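PDB 3L3B: Es1 family protein from Ehrlichia chaffeensis, which is of unknown function but, as a DJ-1/PfpI-family protein with an amidotransferase-like domain, is thought to be connected with isoprenoid biosynthesis. Local coordinates for residues B[41-46]-B[226-231]; B[59-64]-B[106-111]. All coordinates share one frame; numbering follows the deposited sequence.

Contact 1 of 2, residues B[41-46]-B[226-231]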
ATOM      1  N   ILE B  41      -5.255   2.147   0.225  1.00  9.40           N
ATOM      2  CA  ILE B  41      -4.057   1.301   0.042  1.00  9.38           C
ATOM      3  C   ILE B  41      -3.198   1.316   1.298  1.00  9.10           C
ATOM      4  O   ILE B  41      -2.694   0.270   1.680  1.00  9.03           O
ATOM      5  CB  ILE B  41      -3.264   1.760  -1.170  1.00  8.47           C
ATOM      6  CG1 ILE B  41      -4.023   1.526  -2.483  1.00 11.14           C
ATOM      7  CG2 ILE B  41      -1.854   1.127  -1.205  1.00 11.06           C
ATOM      8  CD1 ILE B  41      -3.382   2.338  -3.666  1.00 10.52           C
ATOM      9  N   ARG B  42      -3.049   2.467   1.960  1.00  8.84           N
ATOM     10  CA  ARG B  42      -2.215   2.519   3.150  1.00  9.42           C
ATOM     11  C   ARG B  42      -2.850   1.740   4.287  1.00  8.88           C
ATOM     12  O   ARG B  42      -2.179   0.951   4.936  1.00  9.22           O
ATOM     13  CB  ARG B  42      -1.912   3.950   3.557  1.00  9.36           C
ATOM     14  CG  ARG B  42      -1.140   4.655   2.487  1.00 13.17           C
ATOM     15  CD  ARG B  42      -1.389   6.126   2.566  1.00 14.40           C
ATOM     16  NE  ARG B  42      -0.747   6.806   1.460  1.00 15.05           N
ATOM     17  CZ  ARG B  42      -0.167   7.994   1.554  1.00 14.09           C
ATOM     18  NH1 ARG B  42      -0.160   8.657   2.699  1.00 12.44           N
ATOM     19  NH2 ARG B  42       0.367   8.520   0.476  1.00 15.11           N
ATOM     20  N   GLU B  43      -4.143   1.916   4.477  1.00  7.91           N
ATOM     21  CA  GLU B  43      -4.883   1.134   5.470  1.00  9.52           C
ATOM     22  C   GLU B  43      -4.780  -0.369   5.232  1.00  9.52           C
ATOM     23  O   GLU B  43      -4.616  -1.166   6.210  1.00  9.73           O
ATOM     24  CB  GLU B  43      -6.348   1.563   5.584  1.00  9.54           C
ATOM     25  CG  GLU B  43      -6.531   3.023   5.930  1.00 11.74           C
ATOM     26  CD  GLU B  43      -8.005   3.488   5.891  1.00 13.88           C
ATOM     27  OE1 GLU B  43      -8.946   2.659   5.662  1.00 13.72           O
ATOM     28  OE2 GLU B  43      -8.210   4.714   6.059  1.00 12.68           O
ATOM     29  N   ALA B  44      -4.884  -0.789   3.982  1.00  7.74           N
ATOM     30  CA  ALA B  44      -4.773  -2.221   3.690  1.00  7.93           C
ATOM     31  C   ALA B  44      -3.372  -2.710   3.970  1.00  8.01           C
ATOM     32  O   ALA B  44      -3.217  -3.733   4.579  1.00  9.30           O
ATOM     33  CB  ALA B  44      -5.142  -2.552   2.271  1.00  8.05           C
ATOM     34  N   VAL B  45      -2.347  -2.002   3.504  1.00  7.11           N
ATOM     35  CA  VAL B  45      -0.984  -2.440   3.737  1.00  7.75           C
ATOM     36  C   VAL B  45      -0.707  -2.509   5.239  1.00  8.59           C
ATOM     37  O   VAL B  45      -0.104  -3.479   5.700  1.00  8.77           O
ATOM     38  CB  VAL B  45       0.060  -1.537   3.026  1.00  7.89           C
ATOM     39  CG1 VAL B  45       1.509  -1.813   3.529  1.00  7.40           C
ATOM     40  CG2 VAL B  45      -0.054  -1.747   1.519  1.00  8.65           C
ATOM     41  N   LEU B  46      -1.175  -1.506   6.000  1.00  8.22           N
ATOM     42  CA  LEU B  46      -0.863  -1.429   7.435  1.00  7.95           C
ATOM     43  C   LEU B  46      -1.605  -2.518   8.242  1.00  8.48           C
ATOM     44  O   LEU B  46      -1.067  -3.052   9.239  1.00  9.33           O
ATOM     45  CB  LEU B  46      -1.089  -0.011   7.969  1.00  7.73           C
ATOM     46  CG  LEU B  46      -0.250   1.123   7.382  1.00 10.31           C
ATOM     47  CD1 LEU B  46      -0.750   2.474   7.893  1.00 10.65           C
ATOM     48  CD2 LEU B  46       1.226   0.929   7.656  1.00 11.83           C
ATOM     49  N   LEU B 226      -0.697   4.123  13.997  1.00 10.69           N
ATOM     50  CA  LEU B 226      -0.822   3.892  15.430  1.00 10.40           C
ATOM     51  C   LEU B 226      -2.210   3.391  15.775  1.00 10.06           C
ATOM     52  O   LEU B 226      -2.369   2.467  16.573  1.00  9.23           O
ATOM     53  CB  LEU B 226      -0.494   5.152  16.203  1.00 10.18           C
ATOM     54  CG  LEU B 226       0.970   5.517  16.258  1.00 10.78           C
ATOM     55  CD1 LEU B 226       1.114   6.763  17.100  1.00 12.11           C
ATOM     56  CD2 LEU B 226       1.855   4.348  16.772  1.00 11.08           C
ATOM     57  N   GLY B 227      -3.223   3.962  15.128  1.00 10.01           N
ATOM     58  CA  GLY B 227      -4.574   3.520  15.348  1.00  9.47           C
ATOM     59  C   GLY B 227      -4.833   2.112  14.840  1.00  9.46           C
ATOM     60  O   GLY B 227      -5.485   1.356  15.487  1.00 10.24           O
ATOM     61  N   ILE B 228      -4.333   1.761  13.663  1.00  9.92           N
ATOM     62  CA  ILE B 228      -4.498   0.411  13.094  1.00  9.77           C
ATOM     63  C   ILE B 228      -3.762  -0.613  13.931  1.00  9.91           C
ATOM     64  O   ILE B 228      -4.231  -1.717  14.124  1.00 11.61           O
ATOM     65  CB  ILE B 228      -3.971   0.362  11.604  1.00  9.57           C
ATOM     66  CG1 ILE B 228      -4.961   1.113  10.740  1.00  8.71           C
ATOM     67  CG2 ILE B 228      -3.793  -1.074  11.137  1.00 10.22           C
ATOM     68  CD1 ILE B 228      -4.519   1.458   9.280  1.00 10.32           C
ATOM     69  N   GLN B 229      -2.587  -0.252  14.404  1.00 10.98           N
ATOM     70  CA  GLN B 229      -1.811  -1.117  15.281  1.00 12.24           C
ATOM     71  C   GLN B 229      -2.612  -1.445  16.572  1.00 12.26           C
ATOM     72  O   GLN B 229      -2.642  -2.582  17.017  1.00 11.06           O
ATOM     73  CB  GLN B 229      -0.483  -0.444  15.614  1.00 12.57           C
ATOM     74  CG  GLN B 229       0.376  -1.184  16.624  1.00 15.78           C
ATOM     75  CD  GLN B 229       1.668  -0.459  16.897  1.00 16.86           C
ATOM     76  OE1 GLN B 229       1.725   0.435  17.734  1.00 18.92           O
ATOM     77  NE2 GLN B 229       2.707  -0.833  16.182  1.00 20.31           N
ATOM     78  N   ASP B 230      -3.284  -0.451  17.136  1.00 12.55           N
ATOM     79  CA  ASP B 230      -4.076  -0.682  18.340  1.00 11.62           C
ATOM     80  C   ASP B 230      -5.301  -1.576  18.088  1.00 11.30           C
ATOM     81  O   ASP B 230      -5.672  -2.393  18.928  1.00  9.47           O
ATOM     82  CB  ASP B 230      -4.557   0.630  18.909  1.00 12.28           C
ATOM     83  CG  ASP B 230      -5.104   0.459  20.329  1.00 12.34           C
ATOM     84  OD1 ASP B 230      -6.329   0.634  20.535  1.00 14.99           O
ATOM     85  OD2 ASP B 230      -4.308   0.074  21.206  1.00 13.22           O
ATOM     86  N   MET B 231      -5.921  -1.406  16.923  1.00 10.18           N
ATOM     87  CA  MET B 231      -7.069  -2.190  16.574  1.00 10.10           C
ATOM     88  C   MET B 231      -6.720  -3.680  16.455  1.00  9.34           C
ATOM     89  O   MET B 231      -7.359  -4.514  17.074  1.00  9.02           O
ATOM     90  CB  MET B 231      -7.666  -1.672  15.268  1.00  9.95           C
ATOM     91  CG  MET B 231      -8.977  -2.304  15.020  1.00 10.36           C
ATOM     92  SD  MET B 231      -9.684  -1.914  13.460  1.00 12.99           S
ATOM     93  CE  MET B 231      -8.730  -2.962  12.384  1.00 10.32           C
TER
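Ile228 reaches from helix 221-238 to two residues one turn apart on helix 41-53, Glu43 and Leu46. Between 41-46 and 226-231 the nearest CA pair is Leu46 and Ile228, 7.0 Å apart, and of the 145 Å² buried between the segments Ile228 supplies 84 Å², more than Glu43 (22 Å²) and Leu46 (39 Å²) together. The bond from CA to CB of Ile228 is directed at 41-46, and CB is where the two branches part. The short branch, CG2, is anti to the backbone N and lies 3.9 Å from Leu46 O, a methyl group against a carbonyl oxygen. The long branch starts with CG1, which serves as a spacer. With chi1 at -72° CG1 stands anti to the carbonyl carbon, and chi2 at 168° extends the chain, carrying CD1 across the gap. This terminal methyl lies 3.8 Å from Glu43 CA and 4.1 Å from Glu43 CB. It also meets Leu46, with 4.0 Å between Ile228 CD1 and Leu46 CB, and the Leu46 and Ile228 side chains cross at roughly a right angle. The touch on Glu43 is therefore apolar, since Glu43 meets Ile228 CD1 with its CA and CB. The Glu43 carboxylate is engaged elsewhere: OE1 accepts a hydrogen bond from Gly115 N and OE2 one from Tyr215 N. The Glu43 side chain also touches Cys158, just after strand 154-157, a placement consistent with the nucleophile-elbow region of DJ-1/PfpI relatives. Ile228 packs further on Val47 and on Cys212 of strand 209-212, and Leu46 on Leu221 and Tyr225 of helix 221-238. Helix 41-53 thus lies between helix 221-238 and the second subunit, whose Ile41 and Val45 meet their counterparts here and whose Leu49 packs on Leu46.

Contact 2 of 2, residues B[59-64]-B[106-111]; sequences KCFAPN and EEFDML
Lys59 and Phe108 mark the closest approach of the two backbones, yet their CA atoms are 9.1 Å apart, so side chains have to span the gap. Residues 59-62 are extended strand, whereas 106-111 passes from a 3-10 turn into strand 110-113. Lys59 and Phe61 bond through their backbones to Ser26, Val28 and Leu30, on and just after strand 24-29, while Cys60 bonds to Tyr98 of strand 97-99. The wide CA separation is consistent with strand 24-29 lying between 56-62 and 110-113 in the parallel 3-2-1-4-5 order of this flavodoxin-like alpha/beta fold. Over this intervening strand Phe61 and Phe108 approach from opposite directions, each CG set anti to its carbonyl carbon by chi1 (-65° and -55°). Phe108 CZ lies in the plane of the Phe61 ring, at its edge, 3.5 Å from Phe61 CE2. The planes are at 87° with centroids 5.6 Å apart, yet Phe61 CE2 meets the Phe108 ring obliquely, so this is no T-shaped stack. Lys59 adds its aliphatic part: CB sits at the edge of the Phe108 ring, 3.9 Å from Phe108 CE1. Farther out, Lys59 NZ and Glu107 OE2 are 4.2 Å apart, opposite charges too distant for a salt bridge.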
ATOM      1  N   LYS B  59      -5.685 -14.030   4.337  1.00 13.85           N
ATOM      2  CA  LYS B  59      -6.135 -14.229   2.957  1.00 13.05           C
ATOM      3  C   LYS B  59      -7.061 -13.113   2.562  1.00 11.62           C
ATOM      4  O   LYS B  59      -8.001 -12.743   3.282  1.00 11.78           O
ATOM      5  CB  LYS B  59      -6.880 -15.567   2.789  1.00 12.46           C
ATOM      6  CG  LYS B  59      -6.024 -16.748   2.457  1.00 15.49           C
ATOM      7  CD  LYS B  59      -6.865 -18.027   2.384  1.00 15.30           C
ATOM      8  CE  LYS B  59      -6.085 -19.229   1.925  1.00 15.58           C
ATOM      9  NZ  LYS B  59      -7.042 -20.288   1.539  1.00 16.50           N
ATOM     10  N   CYS B  60      -6.837 -12.620   1.367  1.00 10.77           N
ATOM     11  CA  CYS B  60      -7.564 -11.509   0.866  1.00 10.92           C
ATOM     12  C   CYS B  60      -8.690 -12.026  -0.003  1.00 10.63           C
ATOM     13  O   CYS B  60      -8.480 -12.941  -0.815  1.00 11.48           O
ATOM     14  CB  CYS B  60      -6.678 -10.591   0.057  1.00 10.96           C
ATOM     15  SG  CYS B  60      -5.429  -9.606   1.038  1.00 13.77           S
ATOM     16  N   PHE B  61      -9.828 -11.336   0.089  1.00 10.03           N
ATOM     17  CA  PHE B  61     -11.032 -11.655  -0.666  1.00 10.79           C
ATOM     18  C   PHE B  61     -11.623 -10.411  -1.242  1.00  9.68           C
ATOM     19  O   PHE B  61     -11.522  -9.365  -0.658  1.00 10.46           O
ATOM     20  CB  PHE B  61     -12.084 -12.262   0.278  1.00  9.66           C
ATOM     21  CG  PHE B  61     -11.684 -13.545   0.835  1.00 11.17           C
ATOM     22  CD1 PHE B  61     -11.906 -14.719   0.117  1.00  6.38           C
ATOM     23  CD2 PHE B  61     -11.068 -13.609   2.084  1.00 11.33           C
ATOM     24  CE1 PHE B  61     -11.538 -15.929   0.647  1.00  9.29           C
ATOM     25  CE2 PHE B  61     -10.663 -14.815   2.602  1.00 11.41           C
ATOM     26  CZ  PHE B  61     -10.899 -15.988   1.875  1.00 10.17           C
ATOM     27  N   ALA B  62     -12.232 -10.529  -2.404  1.00 10.45           N
ATOM     28  CA  ALA B  62     -12.969  -9.439  -3.003  1.00 10.94           C
ATOM     29  C   ALA B  62     -14.056 -10.000  -3.950  1.00 11.69           C
ATOM     30  O   ALA B  62     -13.925 -11.103  -4.480  1.00 11.89           O
ATOM     31  CB  ALA B  62     -12.042  -8.540  -3.798  1.00 10.09           C
ATOM     32  N   PRO B  63     -15.086  -9.198  -4.218  1.00 12.85           N
ATOM     33  CA  PRO B  63     -16.155  -9.625  -5.086  1.00 14.12           C
ATOM     34  C   PRO B  63     -15.740  -9.477  -6.530  1.00 14.45           C
ATOM     35  O   PRO B  63     -15.055  -8.511  -6.862  1.00 14.33           O
ATOM     36  CB  PRO B  63     -17.271  -8.641  -4.750  1.00 13.97           C
ATOM     37  CG  PRO B  63     -16.557  -7.425  -4.353  1.00 15.39           C
ATOM     38  CD  PRO B  63     -15.428  -7.947  -3.522  1.00 13.26           C
ATOM     39  N   ASN B  64     -16.150 -10.431  -7.361  1.00 14.70           N
ATOM     40  CA  ASN B  64     -15.817 -10.421  -8.788  1.00 16.25           C
ATOM     41  C   ASN B  64     -16.871  -9.579  -9.534  1.00 16.14           C
ATOM     42  O   ASN B  64     -17.726 -10.110 -10.219  1.00 15.80           O
ATOM     43  CB  ASN B  64     -15.741 -11.867  -9.328  1.00 16.57           C
ATOM     44  CG  ASN B  64     -15.359 -11.945 -10.802  1.00 17.08           C
ATOM     45  OD1 ASN B  64     -14.716 -11.068 -11.337  1.00 13.71           O
ATOM     46  ND2 ASN B  64     -15.794 -13.007 -11.461  1.00 19.60           N
ATOM     47  N   GLU B 106     -15.216 -20.745   8.607  1.00 16.65           N
ATOM     48  CA  GLU B 106     -14.627 -21.690   9.565  1.00 16.37           C
ATOM     49  C   GLU B 106     -13.090 -21.765   9.479  1.00 15.38           C
ATOM     50  O   GLU B 106     -12.430 -22.130  10.447  1.00 14.56           O
ATOM     51  CB  GLU B 106     -15.239 -23.092   9.389  1.00 16.82           C
ATOM     52  N   GLU B 107     -12.500 -21.383   8.347  1.00 15.59           N
ATOM     53  CA  GLU B 107     -11.028 -21.402   8.212  1.00 14.78           C
ATOM     54  C   GLU B 107     -10.346 -20.210   8.867  1.00 14.29           C
ATOM     55  O   GLU B 107      -9.117 -20.179   8.929  1.00 14.47           O
ATOM     56  CB  GLU B 107     -10.602 -21.510   6.737  1.00 15.47           C
ATOM     57  CG  GLU B 107     -11.057 -22.816   6.067  1.00 16.85           C
ATOM     58  CD  GLU B 107     -10.691 -22.917   4.571  1.00 19.93           C
ATOM     59  OE1 GLU B 107     -11.208 -23.845   3.915  1.00 22.04           O
ATOM     60  OE2 GLU B 107      -9.907 -22.085   4.058  1.00 20.63           O
ATOM     61  N   PHE B 108     -11.128 -19.231   9.326  1.00 12.79           N
ATOM     62  CA  PHE B 108     -10.598 -18.005   9.917  1.00 11.98           C
ATOM     63  C   PHE B 108     -11.071 -17.794  11.353  1.00 11.67           C
ATOM     64  O   PHE B 108     -12.118 -18.288  11.741  1.00 11.17           O
ATOM     65  CB  PHE B 108     -10.967 -16.773   9.049  1.00 11.42           C
ATOM     66  CG  PHE B 108     -10.542 -16.894   7.630  1.00 10.00           C
ATOM     67  CD1 PHE B 108      -9.248 -16.627   7.270  1.00  8.51           C
ATOM     68  CD2 PHE B 108     -11.433 -17.340   6.664  1.00 11.51           C
ATOM     69  CE1 PHE B 108      -8.832 -16.759   5.950  1.00  9.16           C
ATOM     70  CE2 PHE B 108     -11.049 -17.507   5.372  1.00 12.27           C
ATOM     71  CZ  PHE B 108      -9.728 -17.209   4.995  1.00 10.52           C
ATOM     72  N   ASP B 109     -10.269 -17.036  12.102  1.00 11.25           N
ATOM     73  CA  ASP B 109     -10.586 -16.567  13.447  1.00 11.31           C
ATOM     74  C   ASP B 109     -11.193 -15.157  13.521  1.00 11.38           C
ATOM     75  O   ASP B 109     -11.826 -14.812  14.525  1.00 11.70           O
ATOM     76  CB  ASP B 109      -9.306 -16.542  14.272  1.00 11.38           C
ATOM     77  CG  ASP B 109      -8.639 -17.858  14.307  1.00 12.92           C
ATOM     78  OD1 ASP B 109      -9.133 -18.741  15.003  1.00 13.43           O
ATOM     79  OD2 ASP B 109      -7.632 -18.023  13.624  1.00 13.24           O
ATOM     80  N   MET B 110     -10.979 -14.351  12.474  1.00 10.89           N
ATOM     81  CA  MET B 110     -11.339 -12.942  12.466  1.00 10.61           C
ATOM     82  C   MET B 110     -11.397 -12.419  11.014  1.00 10.13           C
ATOM     83  O   MET B 110     -10.933 -13.087  10.094  1.00  9.08           O
ATOM     84  CB  MET B 110     -10.318 -12.124  13.274  1.00 10.04           C
ATOM     85  CG  MET B 110      -8.819 -12.204  12.768  1.00 14.99           C
ATOM     86  SD  MET B 110      -7.608 -11.187  13.725  1.00 15.10           S
ATOM     87  CE  MET B 110      -7.724  -9.639  12.853  1.00 21.47           C
ATOM     88  N   LEU B 111     -11.912 -11.200  10.871  1.00  9.92           N
ATOM     89  CA  LEU B 111     -12.096 -10.501   9.620  1.00  9.74           C
ATOM     90  C   LEU B 111     -11.651  -9.083   9.832  1.00 10.53           C
ATOM     91  O   LEU B 111     -11.962  -8.495  10.859  1.00  8.96           O
ATOM     92  CB  LEU B 111     -13.585 -10.515   9.246  1.00 10.52           C
ATOM     93  CG  LEU B 111     -14.010  -9.690   8.042  1.00 11.44           C
ATOM     94  CD1 LEU B 111     -13.334 -10.288   6.775  1.00  9.49           C
ATOM     95  CD2 LEU B 111     -15.484  -9.612   7.901  1.00  9.21           C
TER

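How the contacts relate
From the N terminus the chain runs through strand 24-29 into helix 41-53, where contact 1 begins, and then into strand 56-62, where contact 2 begins. Contact 2 closes first, at 106-111, after 41 intervening residues. Contact 1 closes at 226-231, after 179, so the shorter loop lies wholly within the longer one and the two do not cross. Their centres are about 17 Å apart and their nearest atoms about 7 Å, without touching. Contact 1 ties the first helix to the C-terminal helix 221-238, while contact 2 joins strand 56-62 to the approach to strand 110-113, bridging across strand 24-29.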